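Local coordinates for phosphonomutase (PDB 4MG4), which belongs to the phosphoenolpyruvate phosphomutase family and folds as a TIM-type alpha/beta barrel of eight parallel strands, at residues A[16-21]-A[47-52]; A[93-98]-A[124-129]; A[161-166]-A[181-186]; A[208-213]-A[234-239]. All coordinates share one frame; numbering follows the deposited sequence.

Contact 1: A[16-21]-A[47-52]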
loop_
_atom_site.group_PDB
_atom_site.type_symbol
_atom_site.label_atom_id
_atom_site.label_comp_id
_atom_site.label_asym_id
_atom_site.label_seq_id
_atom_site.Cartn_x
_atom_site.Cartn_y
_atom_site.Cartn_z
ATOM N N ALA A 16 -7.779 -22.153 -15.022
ATOM C CA ALA A 16 -9.069 -22.751 -15.406
ATOM C C ALA A 16 -10.222 -22.158 -14.585
ATOM O O ALA A 16 -11.292 -21.862 -15.147
ATOM C CB ALA A 16 -9.036 -24.287 -15.267
ATOM N N ILE A 17 -10.009 -21.983 -13.277
ATOM C CA ILE A 17 -11.016 -21.405 -12.389
ATOM C C ILE A 17 -11.329 -19.981 -12.880
ATOM O O ILE A 17 -12.467 -19.612 -13.090
ATOM C CB ILE A 17 -10.549 -21.387 -10.923
ATOM C CG1 ILE A 17 -10.474 -22.818 -10.364
ATOM C CG2 ILE A 17 -11.435 -20.499 -10.051
ATOM C CD1 ILE A 17 -9.804 -22.966 -8.994
ATOM N N PHE A 18 -10.288 -19.189 -13.072
ATOM C CA PHE A 18 -10.465 -17.800 -13.552
ATOM C C PHE A 18 -11.254 -17.727 -14.869
ATOM O O PHE A 18 -12.222 -16.992 -14.991
ATOM C CB PHE A 18 -9.106 -17.121 -13.682
ATOM C CG PHE A 18 -9.176 -15.641 -13.977
ATOM C CD1 PHE A 18 -9.594 -14.733 -12.992
ATOM C CD2 PHE A 18 -8.835 -15.159 -15.195
ATOM C CE1 PHE A 18 -9.604 -13.384 -13.248
ATOM C CE2 PHE A 18 -8.830 -13.793 -15.467
ATOM C CZ PHE A 18 -9.237 -12.895 -14.483
ATOM N N ARG A 19 -10.870 -18.533 -15.834
ATOM C CA ARG A 19 -11.590 -18.579 -17.120
ATOM C C ARG A 19 -13.079 -18.913 -16.934
ATOM O O ARG A 19 -13.961 -18.275 -17.539
ATOM C CB ARG A 19 -10.904 -19.629 -18.009
ATOM C CG ARG A 19 -11.480 -19.664 -19.414
ATOM C CD ARG A 19 -10.796 -20.704 -20.290
ATOM N NE ARG A 19 -9.399 -20.366 -20.426
ATOM C CZ ARG A 19 -8.903 -19.446 -21.245
ATOM N NH1 ARG A 19 -9.653 -18.756 -22.050
ATOM N NH2 ARG A 19 -7.583 -19.196 -21.228
ATOM N N SER A 20 -13.352 -19.923 -16.095
ATOM C CA SER A 20 -14.724 -20.404 -15.830
ATOM C C SER A 20 -15.650 -19.370 -15.190
ATOM O O SER A 20 -16.881 -19.465 -15.268
ATOM C CB SER A 20 -14.684 -21.685 -15.005
ATOM O OG SER A 20 -14.533 -21.419 -13.612
ATOM N N LEU A 21 -15.057 -18.385 -14.550
ATOM C CA LEU A 21 -15.824 -17.336 -13.897
ATOM C C LEU A 21 -16.333 -16.247 -14.833
ATOM O O LEU A 21 -17.152 -15.405 -14.422
ATOM C CB LEU A 21 -14.991 -16.709 -12.741
ATOM C CG LEU A 21 -14.765 -17.639 -11.522
ATOM C CD1 LEU A 21 -13.677 -17.041 -10.667
ATOM C CD2 LEU A 21 -16.105 -17.815 -10.810
ATOM N N ALA A 47 -13.615 -12.532 -2.023
ATOM C CA ALA A 47 -13.401 -12.472 -3.467
ATOM C C ALA A 47 -13.084 -13.827 -4.023
ATOM O O ALA A 47 -12.500 -14.690 -3.330
ATOM C CB ALA A 47 -12.280 -11.534 -3.783
ATOM N N VAL A 48 -13.432 -14.015 -5.296
ATOM C CA VAL A 48 -13.172 -15.301 -5.961
ATOM C C VAL A 48 -11.917 -15.284 -6.854
ATOM O O VAL A 48 -11.409 -16.327 -7.256
ATOM C CB VAL A 48 -14.408 -15.757 -6.760
ATOM C CG1 VAL A 48 -15.549 -16.030 -5.787
ATOM C CG2 VAL A 48 -14.850 -14.710 -7.756
ATOM N N ALA A 49 -11.426 -14.091 -7.116
ATOM C CA ALA A 49 -10.193 -13.891 -7.833
ATOM C C ALA A 49 -9.711 -12.495 -7.480
ATOM O O ALA A 49 -10.509 -11.683 -7.003
ATOM C CB ALA A 49 -10.450 -13.989 -9.311
ATOM N N LEU A 50 -8.444 -12.210 -7.753
ATOM C CA LEU A 50 -7.856 -10.876 -7.588
ATOM C C LEU A 50 -7.325 -10.311 -8.918
ATOM O O LEU A 50 -6.836 -11.068 -9.778
ATOM C CB LEU A 50 -6.668 -10.914 -6.640
ATOM C CG LEU A 50 -7.021 -11.504 -5.237
ATOM C CD1 LEU A 50 -5.726 -11.580 -4.468
ATOM C CD2 LEU A 50 -8.114 -10.758 -4.493
ATOM N N ALA A 51 -7.371 -8.983 -9.025
ATOM C CA ALA A 51 -6.762 -8.291 -10.122
ATOM C C ALA A 51 -5.793 -7.263 -9.576
ATOM O O ALA A 51 -6.037 -6.699 -8.495
ATOM C CB ALA A 51 -7.809 -7.578 -10.958
ATOM N N THR A 52 -4.733 -6.959 -10.304
ATOM C CA THR A 52 -4.025 -5.741 -10.021
ATOM C C THR A 52 -4.531 -4.666 -10.949
ATOM O O THR A 52 -4.994 -4.949 -12.091
ATOM C CB THR A 52 -2.536 -5.913 -10.153
ATOM O OG1 THR A 52 -2.201 -6.036 -11.548
ATOM C CG2 THR A 52 -2.078 -7.163 -9.431
#
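Phe-18 and Leu-21 meet Ala-49 and Val-48 in an entirely apolar contact between the end of helix 11-20 and the entry to strand 50-52, the second strand of the TIM-type barrel. The methyl CB of Ala-49 lies at the edge of the Phe-18 ring, near its plane, 3.9 Å from CD1 and 4.1 Å from CE1. The other pair is branched against branched: CD1 of Leu-21 stands 3.9 Å from CG2 of Val-48, with the two side chains running aslant of each other. Phe-18 holds its CG anti to the backbone N (chi1 -172°), which turns the ring end nearer to Ala-49 than its first bond points. No hydrogen bond links the segments, which bury 156 Å² together, nearly all of it on these four residues. Around them, Phe-18 also touches Leu-28, Pro-88 and Ile-117, residues at or just before the starts of three strands, which places Phe-18 at the N-terminal mouth of the barrel. His-22 packs edge-to-face with the Phe-18 ring. The last helical turn is tied within itself as well: Ser-20 OG bonds Ile-17 O at 2.8 Å, 19° off the carbonyl plane.

Contact 2: A[93-98]-A[124-129]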
loop_
_atom_site.group_PDB
_atom_site.type_symbol
_atom_site.label_atom_id
_atom_site.label_comp_id
_atom_site.label_asym_id
_atom_site.label_seq_id
_atom_site.Cartn_x
_atom_site.Cartn_y
_atom_site.Cartn_z
ATOM N N LEU A 93 -1.248 -5.232 -17.350
ATOM C CA LEU A 93 0.052 -4.939 -18.020
ATOM C C LEU A 93 0.035 -3.694 -18.898
ATOM O O LEU A 93 0.957 -3.488 -19.703
ATOM C CB LEU A 93 0.478 -6.135 -18.838
ATOM C CG LEU A 93 0.687 -7.385 -17.976
ATOM C CD1 LEU A 93 1.008 -8.562 -18.851
ATOM C CD2 LEU A 93 1.776 -7.203 -16.915
ATOM N N GLU A 94 -1.018 -2.891 -18.790
ATOM C CA GLU A 94 -1.153 -1.663 -19.567
ATOM C C GLU A 94 -0.992 -2.004 -21.049
ATOM O O GLU A 94 -1.654 -2.934 -21.497
ATOM C CB GLU A 94 -0.180 -0.592 -19.059
ATOM C CG GLU A 94 -0.576 -0.183 -17.642
ATOM C CD GLU A 94 0.261 0.978 -17.131
ATOM O OE1 GLU A 94 -0.030 2.095 -17.597
ATOM O OE2 GLU A 94 1.205 0.754 -16.323
ATOM N N SER A 95 -0.132 -1.297 -21.809
ATOM C CA SER A 95 0.053 -1.598 -23.240
ATOM C C SER A 95 1.019 -2.757 -23.489
ATOM O O SER A 95 1.221 -3.139 -24.637
ATOM C CB SER A 95 0.523 -0.318 -23.999
ATOM O OG SER A 95 1.831 -0.030 -23.642
ATOM N N GLY A 96 1.608 -3.343 -22.422
ATOM C CA GLY A 96 2.415 -4.513 -22.523
ATOM C C GLY A 96 3.906 -4.311 -22.309
ATOM O O GLY A 96 4.634 -5.247 -22.499
ATOM N N TYR A 97 4.328 -3.116 -21.891
ATOM C CA TYR A 97 5.740 -2.835 -21.569
ATOM C C TYR A 97 6.655 -3.346 -22.665
ATOM O O TYR A 97 7.569 -4.165 -22.428
ATOM C CB TYR A 97 6.148 -3.488 -20.239
ATOM C CG TYR A 97 5.574 -2.909 -19.008
ATOM C CD1 TYR A 97 4.307 -3.304 -18.573
ATOM C CD2 TYR A 97 6.295 -1.969 -18.237
ATOM C CE1 TYR A 97 3.769 -2.818 -17.428
ATOM C CE2 TYR A 97 5.736 -1.456 -17.062
ATOM C CZ TYR A 97 4.468 -1.898 -16.692
ATOM O OH TYR A 97 3.814 -1.490 -15.550
ATOM N N GLY A 98 6.419 -2.936 -23.897
ATOM C CA GLY A 98 7.239 -3.415 -24.994
ATOM C C GLY A 98 7.057 -2.600 -26.261
ATOM O O GLY A 98 5.961 -2.230 -26.624
ATOM N N SER A 124 -3.607 1.150 -26.640
ATOM C CA SER A 124 -3.228 2.532 -26.790
ATOM C C SER A 124 -1.717 2.670 -26.636
ATOM O O SER A 124 -1.015 1.820 -26.061
ATOM C CB SER A 124 -3.956 3.394 -25.775
ATOM O OG SER A 124 -3.625 2.970 -24.478
ATOM N N PHE A 125 -1.221 3.732 -27.265
ATOM C CA PHE A 125 0.191 4.138 -27.096
ATOM C C PHE A 125 0.379 4.858 -25.782
ATOM O O PHE A 125 -0.365 5.791 -25.461
ATOM C CB PHE A 125 0.634 5.088 -28.200
ATOM C CG PHE A 125 0.795 4.471 -29.532
ATOM C CD1 PHE A 125 1.922 3.699 -29.821
ATOM C CD2 PHE A 125 -0.133 4.717 -30.533
ATOM C CE1 PHE A 125 2.047 3.135 -31.074
ATOM C CE2 PHE A 125 0.004 4.160 -31.791
ATOM C CZ PHE A 125 1.101 3.364 -32.051
ATOM N N PRO A 126 1.354 4.425 -24.988
ATOM C CA PRO A 126 1.630 5.224 -23.806
ATOM C C PRO A 126 2.209 6.618 -24.161
ATOM O O PRO A 126 1.983 7.541 -23.397
ATOM C CB PRO A 126 2.604 4.355 -22.996
ATOM C CG PRO A 126 3.175 3.383 -23.959
ATOM C CD PRO A 126 2.174 3.203 -25.056
ATOM N N SER A 127 2.852 6.785 -25.334
ATOM C CA SER A 127 3.385 8.122 -25.757
ATOM C C SER A 127 2.332 9.229 -26.003
ATOM O O SER A 127 2.556 10.393 -25.645
ATOM C CB SER A 127 4.302 8.004 -26.999
ATOM O OG SER A 127 3.581 7.917 -28.235
ATOM N N THR A 128 1.221 8.901 -26.652
ATOM C CA THR A 128 0.236 9.920 -27.033
ATOM C C THR A 128 -1.143 9.659 -26.430
ATOM O O THR A 128 -1.996 10.541 -26.477
ATOM C CB THR A 128 0.052 10.005 -28.574
ATOM O OG1 THR A 128 -0.170 8.686 -29.110
ATOM C CG2 THR A 128 1.276 10.672 -29.284
ATOM N N GLY A 129 -1.380 8.441 -25.933
ATOM C CA GLY A 129 -2.734 8.011 -25.509
ATOM C C GLY A 129 -3.659 7.657 -26.675
ATOM O O GLY A 129 -4.820 7.288 -26.484
#
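Ser-95 reaches across from the loop after strand 89-92 to Ser-124 and Pro-126 in the loop after strand 118-122, and its side chain alone carries the first loop's part of the contact. Starting at the root, CB of Ser-95 sits 3.3 Å from the carbonyl O of Ser-124 and 4.0 Å from CD of Pro-126. One atom further out, OG lies against the CD-CG side of Pro-126, 3.5 Å from CD and 3.7 Å from CG. That approach follows from chi1 of 71°, which tucks the hydroxyl between the backbone N and the carbonyl carbon. The polar need of OG is met outside both loops, by a hydrogen bond to Glu-67 OE2. The serine is the third residue of a type II' beta turn from Leu-93 to Gly-96, closed by Gly-96 N to Leu-93 O at 2.8 Å, so a closed turn presents the side chain to the second loop. Both loops leave the C-terminal ends of neighbouring strands, the end at which TIM barrels carry their active sites, and Arg-132 touches both Ser-95 and Pro-126. With no hydrogen bond across and only 93 Å² buried, the loops touch by van der Waals contact alone, while Glu-67 probably determines how the hydroxyl points.

Contact 3: A[161-166]-A[181-186]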
loop_
_atom_site.group_PDB
_atom_site.type_symbol
_atom_site.label_atom_id
_atom_site.label_comp_id
_atom_site.label_asym_id
_atom_site.label_seq_id
_atom_site.Cartn_x
_atom_site.Cartn_y
_atom_site.Cartn_z
ATOM N N THR A 161 -9.749 -2.302 -25.049
ATOM C CA THR A 161 -9.793 -1.322 -26.135
ATOM C C THR A 161 -10.212 0.020 -25.580
ATOM O O THR A 161 -11.132 0.091 -24.752
ATOM C CB THR A 161 -10.681 -1.720 -27.337
ATOM O OG1 THR A 161 -10.533 -0.725 -28.345
ATOM C CG2 THR A 161 -12.138 -1.891 -27.005
ATOM N N ASP A 162 -9.498 1.064 -25.990
ATOM C CA ASP A 162 -9.794 2.406 -25.508
ATOM C C ASP A 162 -10.708 3.235 -26.395
ATOM O O ASP A 162 -10.800 4.446 -26.188
ATOM C CB ASP A 162 -8.493 3.110 -25.216
ATOM C CG ASP A 162 -7.843 2.638 -23.932
ATOM O OD1 ASP A 162 -8.494 2.044 -23.051
ATOM O OD2 ASP A 162 -6.638 2.891 -23.779
ATOM N N VAL A 163 -11.414 2.621 -27.340
ATOM C CA VAL A 163 -12.293 3.368 -28.259
ATOM C C VAL A 163 -13.217 4.287 -27.498
ATOM O O VAL A 163 -13.359 5.477 -27.867
ATOM C CB VAL A 163 -13.106 2.428 -29.178
ATOM C CG1 VAL A 163 -14.174 3.190 -29.990
ATOM C CG2 VAL A 163 -12.165 1.729 -30.126
ATOM N N PHE A 164 -13.908 3.755 -26.493
ATOM C CA PHE A 164 -14.899 4.570 -25.765
ATOM C C PHE A 164 -14.210 5.405 -24.709
ATOM O O PHE A 164 -14.635 6.519 -24.423
ATOM C CB PHE A 164 -16.010 3.687 -25.140
ATOM C CG PHE A 164 -17.085 3.289 -26.102
ATOM C CD1 PHE A 164 -18.124 4.128 -26.410
ATOM C CD2 PHE A 164 -17.058 2.095 -26.697
ATOM C CE1 PHE A 164 -19.103 3.730 -27.308
ATOM C CE2 PHE A 164 -18.060 1.652 -27.565
ATOM C CZ PHE A 164 -19.080 2.499 -27.880
ATOM N N PHE A 165 -13.138 4.875 -24.137
ATOM C CA PHE A 165 -12.455 5.435 -22.990
ATOM C C PHE A 165 -11.881 6.819 -23.356
ATOM O O PHE A 165 -11.947 7.763 -22.545
ATOM C CB PHE A 165 -11.300 4.500 -22.565
ATOM C CG PHE A 165 -10.563 4.993 -21.335
ATOM C CD1 PHE A 165 -11.211 4.946 -20.120
ATOM C CD2 PHE A 165 -9.269 5.477 -21.418
ATOM C CE1 PHE A 165 -10.583 5.411 -18.982
ATOM C CE2 PHE A 165 -8.631 5.954 -20.272
ATOM C CZ PHE A 165 -9.298 5.905 -19.067
ATOM N N LYS A 166 -11.418 6.950 -24.599
ATOM C CA LYS A 166 -10.763 8.180 -25.079
ATOM C C LYS A 166 -11.782 9.179 -25.669
ATOM O O LYS A 166 -11.410 10.331 -25.966
ATOM C CB LYS A 166 -9.716 7.803 -26.115
ATOM C CG LYS A 166 -8.625 8.805 -26.424
ATOM C CD LYS A 166 -7.648 8.162 -27.408
ATOM C CE LYS A 166 -8.308 7.861 -28.748
ATOM N NZ LYS A 166 -8.670 9.114 -29.461
ATOM N N LEU A 181 -16.405 -3.201 -31.985
ATOM C CA LEU A 181 -16.641 -4.566 -32.456
ATOM C C LEU A 181 -15.622 -5.015 -33.540
ATOM O O LEU A 181 -15.195 -6.157 -33.518
ATOM C CB LEU A 181 -18.093 -4.736 -32.953
ATOM C CG LEU A 181 -19.119 -4.810 -31.814
ATOM C CD1 LEU A 181 -20.486 -4.562 -32.414
ATOM C CD2 LEU A 181 -19.087 -6.111 -31.038
ATOM N N ALA A 182 -15.215 -4.129 -34.434
ATOM C CA ALA A 182 -14.190 -4.483 -35.426
ATOM C C ALA A 182 -12.867 -4.810 -34.721
ATOM O O ALA A 182 -12.176 -5.752 -35.084
ATOM C CB ALA A 182 -13.991 -3.379 -36.441
ATOM N N ARG A 183 -12.525 -4.008 -33.699
ATOM C CA ARG A 183 -11.335 -4.329 -32.891
ATOM C C ARG A 183 -11.500 -5.649 -32.166
ATOM O O ARG A 183 -10.573 -6.480 -32.170
ATOM C CB ARG A 183 -10.988 -3.192 -31.951
ATOM C CG ARG A 183 -10.323 -2.068 -32.672
ATOM C CD ARG A 183 -10.028 -0.881 -31.761
ATOM N NE ARG A 183 -9.463 0.227 -32.550
ATOM C CZ ARG A 183 -8.171 0.413 -32.825
ATOM N NH1 ARG A 183 -7.233 -0.380 -32.381
ATOM N NH2 ARG A 183 -7.811 1.477 -33.560
ATOM N N ALA A 184 -12.676 -5.870 -31.581
ATOM C CA ALA A 184 -12.940 -7.109 -30.852
ATOM C C ALA A 184 -12.776 -8.342 -31.738
ATOM O O ALA A 184 -12.162 -9.340 -31.330
ATOM C CB ALA A 184 -14.324 -7.068 -30.260
ATOM N N ARG A 185 -13.268 -8.262 -32.966
ATOM C CA ARG A 185 -13.091 -9.385 -33.893
ATOM C C ARG A 185 -11.620 -9.640 -34.236
ATOM O O ARG A 185 -11.176 -10.806 -34.294
ATOM C CB ARG A 185 -13.942 -9.190 -35.153
ATOM C CG ARG A 185 -15.440 -9.286 -34.930
ATOM C CD ARG A 185 -16.230 -9.286 -36.231
ATOM N NE ARG A 185 -16.114 -8.053 -36.971
ATOM C CZ ARG A 185 -16.858 -6.963 -36.803
ATOM N NH1 ARG A 185 -17.864 -6.937 -35.946
ATOM N NH2 ARG A 185 -16.625 -5.898 -37.561
ATOM N N ALA A 186 -10.872 -8.590 -34.473
ATOM C CA ALA A 186 -9.446 -8.731 -34.771
ATOM C C ALA A 186 -8.701 -9.296 -33.558
ATOM O O ALA A 186 -7.834 -10.146 -33.692
ATOM C CB ALA A 186 -8.838 -7.394 -35.185
#
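A strand-to-helix connection of the barrel packs back on its own helix here: Thr-161 and Val-163, just after strand 156-160, both rest on Arg-183 of helix 174-190. The touching is done by the aliphatic part of the arginine. Its CD lies 3.5 Å from Thr-161 OG1 and 3.7 Å from Val-163 CG2, and the same methyl is 3.9 Å from Arg-183 NE. In both pairs the side chains meet at a slant, and no hydrogen bond joins the segments. The arginine is extended from CG to NE (chi3 -176°), and the straight chain lays CD alongside Thr-161 and Val-163, with the guanidinium following at its end. There NH1 bonds Arg-132 O and Tyr-187 OH, a carbonyl and a hydroxyl that probably help to set the direction of the group; an ion pair from NH1 to Asp-123 OD2 is long and weak. Asp-123 is also the second-shell residue for the loop, since OD2 accepts from Thr-161 OG1 and OD1 from the backbone N of Asp-162. The threonine hydroxyl against CD is therefore already satisfied. Thr-180 and Leu-176, one and two turns earlier on the helix, touch Val-163 too. Strand 156-160, the loop at its C-terminal end and helix 174-190 together form one beta-alpha unit of a TIM-type barrel.

Contact 4: A[208-213]-A[234-239]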
loop_
_atom_site.group_PDB
_atom_site.type_symbol
_atom_site.label_atom_id
_atom_site.label_comp_id
_atom_site.label_asym_id
_atom_site.label_seq_id
_atom_site.Cartn_x
_atom_site.Cartn_y
_atom_site.Cartn_z
ATOM N N ALA A 208 -25.918 -4.050 -27.112
ATOM C CA ALA A 208 -25.489 -4.311 -28.481
ATOM C C ALA A 208 -24.127 -4.966 -28.551
ATOM O O ALA A 208 -23.884 -5.886 -29.345
ATOM C CB ALA A 208 -25.494 -3.030 -29.311
ATOM N N LEU A 209 -23.263 -4.506 -27.651
ATOM C CA LEU A 209 -21.915 -5.067 -27.523
ATOM C C LEU A 209 -21.916 -6.513 -27.099
ATOM O O LEU A 209 -21.216 -7.317 -27.685
ATOM C CB LEU A 209 -21.123 -4.224 -26.520
ATOM C CG LEU A 209 -19.688 -4.652 -26.310
ATOM C CD1 LEU A 209 -18.842 -4.628 -27.563
ATOM C CD2 LEU A 209 -19.074 -3.790 -25.201
ATOM N N THR A 210 -22.638 -6.827 -26.031
ATOM C CA THR A 210 -22.653 -8.193 -25.547
ATOM C C THR A 210 -23.357 -9.143 -26.554
ATOM O O THR A 210 -22.958 -10.303 -26.659
ATOM C CB THR A 210 -23.328 -8.306 -24.166
ATOM O OG1 THR A 210 -24.714 -7.946 -24.271
ATOM C CG2 THR A 210 -22.643 -7.459 -23.071
ATOM N N ALA A 211 -24.343 -8.637 -27.292
ATOM C CA ALA A 211 -25.037 -9.428 -28.360
ATOM C C ALA A 211 -24.090 -9.813 -29.495
ATOM O O ALA A 211 -24.161 -10.935 -30.004
ATOM C CB ALA A 211 -26.224 -8.665 -28.904
ATOM N N ALA A 212 -23.189 -8.898 -29.876
ATOM C CA ALA A 212 -22.323 -9.059 -31.040
ATOM C C ALA A 212 -20.894 -9.464 -30.743
ATOM O O ALA A 212 -20.194 -9.904 -31.664
ATOM C CB ALA A 212 -22.321 -7.772 -31.873
ATOM N N SER A 213 -20.439 -9.338 -29.501
ATOM C CA SER A 213 -19.012 -9.565 -29.214
ATOM C C SER A 213 -18.637 -10.966 -29.375
ATOM O O SER A 213 -19.354 -11.887 -28.877
ATOM C CB SER A 213 -18.671 -9.155 -27.770
ATOM O OG SER A 213 -17.324 -9.439 -27.479
ATOM N N TYR A 234 -27.704 -7.079 -18.870
ATOM C CA TYR A 234 -27.301 -6.725 -20.216
ATOM C C TYR A 234 -26.452 -7.797 -20.861
ATOM O O TYR A 234 -26.207 -7.713 -22.054
ATOM C CB TYR A 234 -26.478 -5.406 -20.267
ATOM C CG TYR A 234 -27.109 -4.183 -19.639
ATOM C CD1 TYR A 234 -28.501 -4.074 -19.475
ATOM C CD2 TYR A 234 -26.314 -3.165 -19.139
ATOM C CE1 TYR A 234 -29.052 -2.953 -18.849
ATOM C CE2 TYR A 234 -26.859 -2.047 -18.522
ATOM C CZ TYR A 234 -28.224 -1.951 -18.382
ATOM O OH TYR A 234 -28.733 -0.809 -17.729
ATOM N N GLY A 235 -25.970 -8.748 -20.085
ATOM C CA GLY A 235 -25.180 -9.882 -20.612
ATOM C C GLY A 235 -23.668 -9.763 -20.410
ATOM O O GLY A 235 -22.903 -10.512 -20.997
ATOM N N VAL A 236 -23.241 -8.839 -19.547
ATOM C CA VAL A 236 -21.811 -8.655 -19.248
ATOM C C VAL A 236 -21.286 -9.875 -18.491
ATOM O O VAL A 236 -22.039 -10.484 -17.750
ATOM C CB VAL A 236 -21.677 -7.372 -18.439
ATOM C CG1 VAL A 236 -20.410 -7.195 -17.727
ATOM C CG2 VAL A 236 -22.011 -6.172 -19.346
ATOM N N ALA A 237 -20.033 -10.241 -18.765
ATOM C CA ALA A 237 -19.370 -11.359 -18.148
ATOM C C ALA A 237 -18.371 -11.021 -17.028
ATOM O O ALA A 237 -17.962 -11.890 -16.252
ATOM C CB ALA A 237 -18.672 -12.166 -19.244
ATOM N N ARG A 238 -17.951 -9.766 -16.976
ATOM C CA ARG A 238 -16.910 -9.363 -16.053
ATOM C C ARG A 238 -17.078 -7.869 -15.727
ATOM O O ARG A 238 -17.333 -7.048 -16.639
ATOM C CB ARG A 238 -15.563 -9.644 -16.679
ATOM C CG ARG A 238 -14.335 -9.180 -15.877
ATOM C CD ARG A 238 -13.080 -9.794 -16.514
ATOM N NE ARG A 238 -11.838 -9.218 -16.032
ATOM C CZ ARG A 238 -10.625 -9.701 -16.345
ATOM N NH1 ARG A 238 -10.491 -10.797 -17.077
ATOM N NH2 ARG A 238 -9.543 -9.014 -15.950
ATOM N N ILE A 239 -16.911 -7.503 -14.456
ATOM C CA ILE A 239 -17.091 -6.140 -14.000
ATOM C C ILE A 239 -15.827 -5.683 -13.229
ATOM O O ILE A 239 -15.384 -6.383 -12.317
ATOM C CB ILE A 239 -18.337 -6.002 -13.106
ATOM C CG1 ILE A 239 -19.580 -6.252 -13.965
ATOM C CG2 ILE A 239 -18.364 -4.630 -12.465
ATOM C CD1 ILE A 239 -20.850 -6.393 -13.194
#
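Thr-210 meets two successive peptide planes, Tyr-234 to Gly-235 and Gly-235 to Val-236, in different ways. Its OG1 approaches the Tyr-234 carbonyl within the carbonyl plane, donating a hydrogen bond of 2.7 Å to Tyr-234 O at a C=O...donor angle of 156°. The next peptide is met on its face: CG2 of Thr-210 stands 3.7 Å from Gly-235 C and 3.8 Å from Val-236 N, almost straight above the plane. The Tyr-234 ring leads away from segment 208-213 and packs on Pro-203, Ile-206 and Arg-207, earlier on helix 203-212, the helix of Thr-210. This is where two outer helices of the TIM-type barrel meet, helix 203-212 and the C-terminal end of helix 228-234, just ahead of the last strand, 238-240. Gly-235 ends the latter helix in a Schellman motif, with phi at 102°, and brings its backbone close under Thr-210. A chi1 of 64° sets the threonine hydroxyl between N and carbonyl carbon; Arg-207 O, one turn back, also lies within hydrogen-bonding distance, so the single proton can only be shared between the two carbonyls. Farther along, the methyls Thr-210 CG2 and Val-236 CG2 come within 4.0 Å.

In the fold
The four contacts follow one another along a single barrel without interleaving. Contacts 1 and 2 lie on opposite sides of the chain's centre, their own centres 24 Å apart: one at the N-terminal mouth, the other among loops at the C-terminal end, where active sites of TIM barrels are found. Contact 2 continues into contact 3 through Ser-124 OG and Asp-162 OD2, 3.1 Å apart. Contacts 3 and 4, with centres about 13 Å apart, join through the outer helices, Leu-181 CD2 lying 3.7 Å from Ala-212 CB. The path returns to contact 1 where Phe-18 CZ packs 3.6 Å from Arg-238 NH1, so first helix and last strand meet.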